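Local coordinates for protein enolase (alpha proteobacterium BAL199, PDB 3UGV) that binds magnesium as a mandelate racemase-like member of the enolase superfamily and probably abstracts a proton next to a substrate carboxylate, its exact reaction unassigned, at residues Trp351-Ser363 / Lys372-Val384. Sequence-based numbering, arbitrary orientation.
Sequences WADPILQEPYALS and KPGLGLDWDEDVV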
ATOM      1  N   TRP F 351      13.740  28.308 -32.832  1.00 32.74           N
ATOM      2  CA  TRP F 351      15.101  28.593 -32.411  1.00 33.70           C
ATOM      3  C   TRP F 351      16.142  27.973 -33.331  1.00 38.62           C
ATOM      4  O   TRP F 351      17.215  28.546 -33.522  1.00 43.03           O
ATOM      5  CB  TRP F 351      15.303  28.123 -30.971  1.00 35.52           C
ATOM      6  CG  TRP F 351      14.334  28.771 -30.013  1.00 34.77           C
ATOM      7  CD1 TRP F 351      13.491  29.818 -30.278  1.00 34.07           C
ATOM      8  CD2 TRP F 351      14.095  28.399 -28.656  1.00 36.13           C
ATOM      9  NE1 TRP F 351      12.754  30.125 -29.163  1.00 36.33           N
ATOM     10  CE2 TRP F 351      13.105  29.271 -28.152  1.00 35.99           C
ATOM     11  CE3 TRP F 351      14.628  27.422 -27.810  1.00 36.63           C
ATOM     12  CZ2 TRP F 351      12.638  29.191 -26.846  1.00 39.72           C
ATOM     13  CZ3 TRP F 351      14.159  27.344 -26.510  1.00 35.63           C
ATOM     14  CH2 TRP F 351      13.176  28.221 -26.041  1.00 37.55           C
ATOM     15  N   ALA F 352      15.816  26.821 -33.918  1.00 38.21           N
ATOM     16  CA  ALA F 352      16.745  26.125 -34.816  1.00 38.32           C
ATOM     17  C   ALA F 352      16.480  26.325 -36.320  1.00 37.51           C
ATOM     18  O   ALA F 352      17.234  25.824 -37.151  1.00 40.55           O
ATOM     19  CB  ALA F 352      16.823  24.633 -34.476  1.00 28.51           C
ATOM     20  N   ASP F 353      15.433  27.070 -36.667  1.00 33.16           N
ATOM     21  CA  ASP F 353      15.097  27.337 -38.077  1.00 35.92           C
ATOM     22  C   ASP F 353      16.241  27.901 -38.935  1.00 34.50           C
ATOM     23  O   ASP F 353      16.339  27.594 -40.127  1.00 38.97           O
ATOM     24  CB  ASP F 353      13.891  28.286 -38.175  1.00 42.85           C
ATOM     25  CG  ASP F 353      12.562  27.558 -38.068  1.00 55.90           C
ATOM     26  OD1 ASP F 353      12.563  26.362 -37.697  1.00 61.09           O
ATOM     27  OD2 ASP F 353      11.516  28.185 -38.353  1.00 60.68           O
ATOM     28  N   PRO F 354      17.091  28.758 -38.348  1.00 38.15           N
ATOM     29  CA  PRO F 354      18.128  29.370 -39.186  1.00 36.06           C
ATOM     30  C   PRO F 354      19.068  28.368 -39.861  1.00 39.18           C
ATOM     31  O   PRO F 354      19.535  28.655 -40.958  1.00 43.04           O
ATOM     32  CB  PRO F 354      18.888  30.259 -38.204  1.00 42.65           C
ATOM     33  CG  PRO F 354      17.852  30.646 -37.193  1.00 43.38           C
ATOM     34  CD  PRO F 354      16.978  29.423 -37.037  1.00 41.16           C
ATOM     35  N   ILE F 355      19.323  27.218 -39.245  1.00 38.94           N
ATOM     36  CA  ILE F 355      20.237  26.238 -39.840  1.00 39.80           C
ATOM     37  C   ILE F 355      19.539  25.234 -40.761  1.00 38.48           C
ATOM     38  O   ILE F 355      20.170  24.328 -41.289  1.00 35.92           O
ATOM     39  CB  ILE F 355      21.075  25.498 -38.776  1.00 35.31           C
ATOM     40  CG1 ILE F 355      20.180  24.912 -37.692  1.00 37.14           C
ATOM     41  CG2 ILE F 355      22.089  26.437 -38.152  1.00 41.91           C
ATOM     42  CD1 ILE F 355      19.565  23.601 -38.067  1.00 47.48           C
ATOM     43  N   LEU F 356      18.233  25.395 -40.946  1.00 34.88           N
ATOM     44  CA  LEU F 356      17.501  24.561 -41.889  1.00 35.67           C
ATOM     45  C   LEU F 356      17.192  25.354 -43.152  1.00 43.58           C
ATOM     46  O   LEU F 356      16.919  26.559 -43.094  1.00 45.51           O
ATOM     47  CB  LEU F 356      16.179  24.058 -41.292  1.00 32.13           C
ATOM     48  CG  LEU F 356      16.148  23.306 -39.966  1.00 38.80           C
ATOM     49  CD1 LEU F 356      14.706  22.926 -39.632  1.00 34.75           C
ATOM     50  CD2 LEU F 356      17.036  22.074 -40.045  1.00 43.31           C
ATOM     51  N   GLN F 357      17.230  24.668 -44.288  1.00 45.72           N
ATOM     52  CA  GLN F 357      16.819  25.258 -45.552  1.00 42.03           C
ATOM     53  C   GLN F 357      15.313  25.443 -45.570  1.00 48.31           C
ATOM     54  O   GLN F 357      14.808  26.493 -45.974  1.00 51.08           O
ATOM     55  CB  GLN F 357      17.258  24.370 -46.716  1.00 42.71           C
ATOM     56  CG  GLN F 357      18.756  24.414 -46.962  1.00 46.85           C
ATOM     57  CD  GLN F 357      19.167  23.697 -48.226  1.00 52.54           C
ATOM     58  OE1 GLN F 357      18.350  23.455 -49.116  1.00 55.97           O
ATOM     59  NE2 GLN F 357      20.441  23.338 -48.309  1.00 54.55           N
ATOM     60  N   GLU F 358      14.606  24.422 -45.102  1.00 49.31           N
ATOM     61  CA  GLU F 358      13.160  24.399 -45.165  1.00 49.99           C
ATOM     62  C   GLU F 358      12.558  23.836 -43.880  1.00 45.10           C
ATOM     63  O   GLU F 358      12.245  22.649 -43.797  1.00 40.50           O
ATOM     64  CB  GLU F 358      12.724  23.567 -46.366  1.00 57.19           C
ATOM     65  CG  GLU F 358      11.348  23.898 -46.911  1.00 71.42           C
ATOM     66  CD  GLU F 358      11.127  23.294 -48.290  1.00 85.36           C
ATOM     67  OE1 GLU F 358      10.173  22.504 -48.457  1.00 85.51           O
ATOM     68  OE2 GLU F 358      11.918  23.609 -49.208  1.00 90.15           O
ATOM     69  N   PRO F 359      12.414  24.687 -42.859  1.00 47.83           N
ATOM     70  CA  PRO F 359      11.674  24.277 -41.662  1.00 40.84           C
ATOM     71  C   PRO F 359      10.245  23.893 -42.032  1.00 36.53           C
ATOM     72  O   PRO F 359       9.721  24.415 -43.014  1.00 36.77           O
ATOM     73  CB  PRO F 359      11.690  25.531 -40.777  1.00 37.01           C
ATOM     74  CG  PRO F 359      12.216  26.645 -41.635  1.00 41.23           C
ATOM     75  CD  PRO F 359      13.036  26.012 -42.709  1.00 48.14           C
ATOM     76  N   TYR F 360       9.643  22.980 -41.275  1.00 37.08           N
ATOM     77  CA  TYR F 360       8.306  22.465 -41.575  1.00 28.14           C
ATOM     78  C   TYR F 360       7.257  23.590 -41.667  1.00 28.42           C
ATOM     79  O   TYR F 360       7.372  24.618 -41.006  1.00 28.63           O
ATOM     80  CB  TYR F 360       7.891  21.437 -40.507  1.00 20.39           C
ATOM     81  CG  TYR F 360       8.655  20.127 -40.536  1.00 25.15           C
ATOM     82  CD1 TYR F 360       9.779  19.973 -41.327  1.00 27.80           C
ATOM     83  CD2 TYR F 360       8.237  19.031 -39.769  1.00 29.65           C
ATOM     84  CE1 TYR F 360      10.487  18.768 -41.349  1.00 22.18           C
ATOM     85  CE2 TYR F 360       8.926  17.818 -39.799  1.00 24.49           C
ATOM     86  CZ  TYR F 360      10.054  17.698 -40.594  1.00 26.01           C
ATOM     87  OH  TYR F 360      10.764  16.511 -40.638  1.00 28.92           O
ATOM     88  N   ALA F 361       6.223  23.394 -42.475  1.00 31.63           N
ATOM     89  CA  ALA F 361       5.207  24.428 -42.632  1.00 32.54           C
ATOM     90  C   ALA F 361       4.151  24.351 -41.538  1.00 37.43           C
ATOM     91  O   ALA F 361       3.912  23.283 -40.969  1.00 30.48           O
ATOM     92  CB  ALA F 361       4.553  24.339 -44.007  1.00 31.05           C
ATOM     93  N   LEU F 362       3.516  25.490 -41.264  1.00 37.34           N
ATOM     94  CA  LEU F 362       2.482  25.591 -40.241  1.00 23.49           C
ATOM     95  C   LEU F 362       1.135  25.921 -40.857  1.00 31.38           C
ATOM     96  O   LEU F 362       1.046  26.824 -41.685  1.00 33.37           O
ATOM     97  CB  LEU F 362       2.841  26.687 -39.241  1.00 32.93           C
ATOM     98  CG  LEU F 362       3.978  26.403 -38.251  1.00 32.68           C
ATOM     99  CD1 LEU F 362       4.533  27.697 -37.693  1.00 36.29           C
ATOM    100  CD2 LEU F 362       3.481  25.509 -37.134  1.00 29.95           C
ATOM    101  N   SER F 363       0.092  25.197 -40.448  1.00 34.93           N
ATOM    102  CA  SER F 363      -1.278  25.506 -40.872  1.00 35.09           C
ATOM    103  C   SER F 363      -2.288  25.476 -39.708  1.00 34.24           C
ATOM    104  O   SER F 363      -2.561  24.428 -39.123  1.00 36.15           O
ATOM    105  CB  SER F 363      -1.719  24.563 -41.992  1.00 38.80           C
ATOM    106  OG  SER F 363      -2.999  24.926 -42.474  1.00 46.62           O
ATOM    107  N   LYS F 372       9.009  13.998 -47.300  1.00 45.01           N
ATOM    108  CA  LYS F 372      10.403  13.856 -47.712  1.00 38.96           C
ATOM    109  C   LYS F 372      11.018  12.690 -46.947  1.00 42.69           C
ATOM    110  O   LYS F 372      10.517  12.317 -45.894  1.00 55.45           O
ATOM    111  CB  LYS F 372      11.186  15.150 -47.472  1.00 35.65           C
ATOM    112  CG  LYS F 372      10.566  16.361 -48.157  1.00 46.31           C
ATOM    113  CD  LYS F 372      11.521  17.544 -48.226  1.00 59.07           C
ATOM    114  CE  LYS F 372      11.574  18.339 -46.931  1.00 62.93           C
ATOM    115  NZ  LYS F 372      12.481  19.521 -47.068  1.00 66.57           N
ATOM    116  N   PRO F 373      12.089  12.092 -47.485  1.00 46.68           N
ATOM    117  CA  PRO F 373      12.664  10.906 -46.844  1.00 42.72           C
ATOM    118  C   PRO F 373      13.313  11.296 -45.526  1.00 42.23           C
ATOM    119  O   PRO F 373      13.801  12.418 -45.421  1.00 37.33           O
ATOM    120  CB  PRO F 373      13.734  10.443 -47.843  1.00 39.07           C
ATOM    121  CG  PRO F 373      13.441  11.180 -49.114  1.00 43.65           C
ATOM    122  CD  PRO F 373      12.829  12.473 -48.698  1.00 45.49           C
ATOM    123  N   GLY F 374      13.318  10.390 -44.547  1.00 43.33           N
ATOM    124  CA  GLY F 374      13.862  10.679 -43.226  1.00 38.52           C
ATOM    125  C   GLY F 374      13.182  11.843 -42.527  1.00 35.83           C
ATOM    126  O   GLY F 374      11.951  11.949 -42.510  1.00 38.21           O
ATOM    127  N   LEU F 375      13.994  12.718 -41.942  1.00 34.75           N
ATOM    128  CA  LEU F 375      13.505  13.918 -41.268  1.00 33.28           C
ATOM    129  C   LEU F 375      13.410  15.087 -42.240  1.00 40.71           C
ATOM    130  O   LEU F 375      12.938  16.164 -41.880  1.00 41.90           O
ATOM    131  CB  LEU F 375      14.437  14.300 -40.122  1.00 23.40           C
ATOM    132  CG  LEU F 375      14.533  13.292 -38.972  1.00 23.54           C
ATOM    133  CD1 LEU F 375      15.705  13.624 -38.080  1.00 24.08           C
ATOM    134  CD2 LEU F 375      13.232  13.290 -38.196  1.00 24.46           C
ATOM    135  N   GLY F 376      13.869  14.864 -43.470  1.00 36.55           N
ATOM    136  CA  GLY F 376      13.899  15.902 -44.486  1.00 39.28           C
ATOM    137  C   GLY F 376      14.671  17.150 -44.091  1.00 43.06           C
ATOM    138  O   GLY F 376      14.258  18.265 -44.401  1.00 46.55           O
ATOM    139  N   LEU F 377      15.788  16.975 -43.396  1.00 45.23           N
ATOM    140  CA  LEU F 377      16.607  18.119 -43.005  1.00 44.80           C
ATOM    141  C   LEU F 377      17.710  18.367 -44.024  1.00 43.86           C
ATOM    142  O   LEU F 377      18.401  17.437 -44.442  1.00 41.50           O
ATOM    143  CB  LEU F 377      17.245  17.910 -41.623  1.00 36.44           C
ATOM    144  CG  LEU F 377      16.376  17.789 -40.371  1.00 39.49           C
ATOM    145  CD1 LEU F 377      17.278  17.764 -39.167  1.00 42.92           C
ATOM    146  CD2 LEU F 377      15.389  18.932 -40.259  1.00 38.68           C
ATOM    147  N   ASP F 378      17.879  19.625 -44.412  1.00 45.52           N
ATOM    148  CA  ASP F 378      19.022  20.022 -45.228  1.00 45.15           C
ATOM    149  C   ASP F 378      19.613  21.311 -44.662  1.00 42.59           C
ATOM    150  O   ASP F 378      18.908  22.316 -44.490  1.00 45.03           O
ATOM    151  CB  ASP F 378      18.614  20.182 -46.693  1.00 50.88           C
ATOM    152  CG  ASP F 378      17.941  18.936 -47.247  1.00 58.02           C
ATOM    153  OD1 ASP F 378      16.703  18.946 -47.410  1.00 68.85           O
ATOM    154  OD2 ASP F 378      18.646  17.939 -47.503  1.00 56.16           O
ATOM    155  N   TRP F 379      20.901  21.274 -44.338  1.00 38.49           N
ATOM    156  CA  TRP F 379      21.507  22.392 -43.637  1.00 39.50           C
ATOM    157  C   TRP F 379      21.611  23.622 -44.537  1.00 43.86           C
ATOM    158  O   TRP F 379      21.855  23.507 -45.738  1.00 49.01           O
ATOM    159  CB  TRP F 379      22.897  22.034 -43.114  1.00 37.66           C
ATOM    160  CG  TRP F 379      23.001  20.791 -42.276  1.00 38.53           C
ATOM    161  CD1 TRP F 379      23.922  19.797 -42.418  1.00 40.58           C
ATOM    162  CD2 TRP F 379      22.187  20.423 -41.151  1.00 40.74           C
ATOM    163  NE1 TRP F 379      23.728  18.828 -41.466  1.00 41.27           N
ATOM    164  CE2 TRP F 379      22.672  19.186 -40.673  1.00 42.32           C
ATOM    165  CE3 TRP F 379      21.095  21.010 -40.512  1.00 38.58           C
ATOM    166  CZ2 TRP F 379      22.101  18.522 -39.581  1.00 36.18           C
ATOM    167  CZ3 TRP F 379      20.527  20.350 -39.421  1.00 44.13           C
ATOM    168  CH2 TRP F 379      21.033  19.118 -38.973  1.00 35.29           C
ATOM    169  N   ASP F 380      21.416  24.797 -43.951  1.00 42.60           N
ATOM    170  CA  ASP F 380      21.722  26.048 -44.628  1.00 49.66           C
ATOM    171  C   ASP F 380      23.185  26.397 -44.355  1.00 47.58           C
ATOM    172  O   ASP F 380      23.499  27.102 -43.391  1.00 41.64           O
ATOM    173  CB  ASP F 380      20.800  27.164 -44.142  1.00 53.59           C
ATOM    174  CG  ASP F 380      20.990  28.455 -44.911  1.00 57.77           C
ATOM    175  OD1 ASP F 380      22.154  28.808 -45.199  1.00 51.97           O
ATOM    176  OD2 ASP F 380      19.974  29.112 -45.227  1.00 63.92           O
ATOM    177  N   GLU F 381      24.069  25.887 -45.211  1.00 51.97           N
ATOM    178  CA  GLU F 381      25.513  25.953 -44.981  1.00 48.73           C
ATOM    179  C   GLU F 381      26.102  27.367 -44.874  1.00 44.68           C
ATOM    180  O   GLU F 381      27.157  27.546 -44.270  1.00 46.59           O
ATOM    181  CB  GLU F 381      26.263  25.116 -46.020  1.00 45.32           C
ATOM    182  CG  GLU F 381      26.022  23.611 -45.885  1.00 43.80           C
ATOM    183  CD  GLU F 381      26.672  23.015 -44.641  1.00 55.82           C
ATOM    184  OE1 GLU F 381      27.428  23.736 -43.946  1.00 57.34           O
ATOM    185  OE2 GLU F 381      26.424  21.819 -44.359  1.00 57.93           O
ATOM    186  N   ASP F 382      25.425  28.365 -45.440  1.00 43.84           N
ATOM    187  CA  ASP F 382      25.824  29.763 -45.244  1.00 55.56           C
ATOM    188  C   ASP F 382      25.632  30.185 -43.786  1.00 56.62           C
ATOM    189  O   ASP F 382      26.577  30.604 -43.104  1.00 57.26           O
ATOM    190  CB  ASP F 382      25.034  30.698 -46.163  1.00 61.65           C
ATOM    191  CG  ASP F 382      25.443  30.567 -47.617  1.00 75.24           C
ATOM    192  OD1 ASP F 382      26.590  30.133 -47.878  1.00 75.18           O
ATOM    193  OD2 ASP F 382      24.618  30.906 -48.498  1.00 79.36           O
ATOM    194  N   VAL F 383      24.395  30.066 -43.316  1.00 49.29           N
ATOM    195  CA  VAL F 383      24.069  30.340 -41.931  1.00 35.63           C
ATOM    196  C   VAL F 383      24.952  29.512 -41.006  1.00 42.87           C
ATOM    197  O   VAL F 383      25.407  30.005 -39.972  1.00 42.12           O
ATOM    198  CB  VAL F 383      22.596  30.030 -41.642  1.00 38.65           C
ATOM    199  CG1 VAL F 383      22.287  30.281 -40.184  1.00 46.50           C
ATOM    200  CG2 VAL F 383      21.695  30.876 -42.526  1.00 44.22           C
ATOM    201  N   VAL F 384      25.194  28.254 -41.376  1.00 36.85           N
ATOM    202  CA  VAL F 384      26.071  27.402 -40.577  1.00 36.70           C
ATOM    203  C   VAL F 384      27.475  27.989 -40.455  1.00 41.80           C
ATOM    204  O   VAL F 384      28.039  28.043 -39.358  1.00 46.88           O
ATOM    205  CB  VAL F 384      26.151  25.958 -41.128  1.00 35.92           C
ATOM    206  CG1 VAL F 384      27.284  25.182 -40.455  1.00 27.40           C
ATOM    207  CG2 VAL F 384      24.839  25.256 -40.910  1.00 45.21           C
TER
HETATM  208  O   HOH W   1      15.515  21.701 -44.574  1.00 44.65           O
HETATM  209  O   HOH W   2      13.840  20.423 -43.074  1.00 45.23           O
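Leu356 and Trp379 face each other as the non-hydrogen-bonded pair of a single antiparallel beta bridge, by which two loops late in the enolase-like chain run side by side. Asp380 N donates to Ile355 O at 3.0 Å, while Gln357 N meets Asp378 O almost head-on, with a C=O...N angle of 176°. The Gln357 side chain reaches past this pair: beyond CG, set beside its own backbone N (chi1 -72°), the chain runs extended, and NE2 gives a 2.9 Å bond to Trp379 O, which lies near the amide plane.

Beside the bridge, Ile355 CD1 touches Trp379 CZ3 at 3.7 Å, the two side chains pointing the same way. Leu356 CD2 packs on Leu377 CD2 at 3.6 Å. Trp379 NE1 is hydrogen-bonded to Asp62 OD2, and the indole also touches Tyr74 of strand 71-75, bringing the contact against the N-terminal domain's antiparallel sheet.

Toward the other end, Tyr360 OH donates to Leu375 O at 2.5 Å, the carbonyl oxygen sitting near the ring plane, and is also hydrogen-bonded to His335 NE2. A phenylalanine in place of Tyr360 lacks the hydroxyl and is likely to leave Leu375 O and His335 NE2 short of a hydrogen-bond partner.

Beyond the bridge Asp380 N-caps helix 381-387: its CG stands anti to the backbone N (chi1 -175°), and OD1 accepts from Val383 N at 3.2 Å, from above the carboxylate plane.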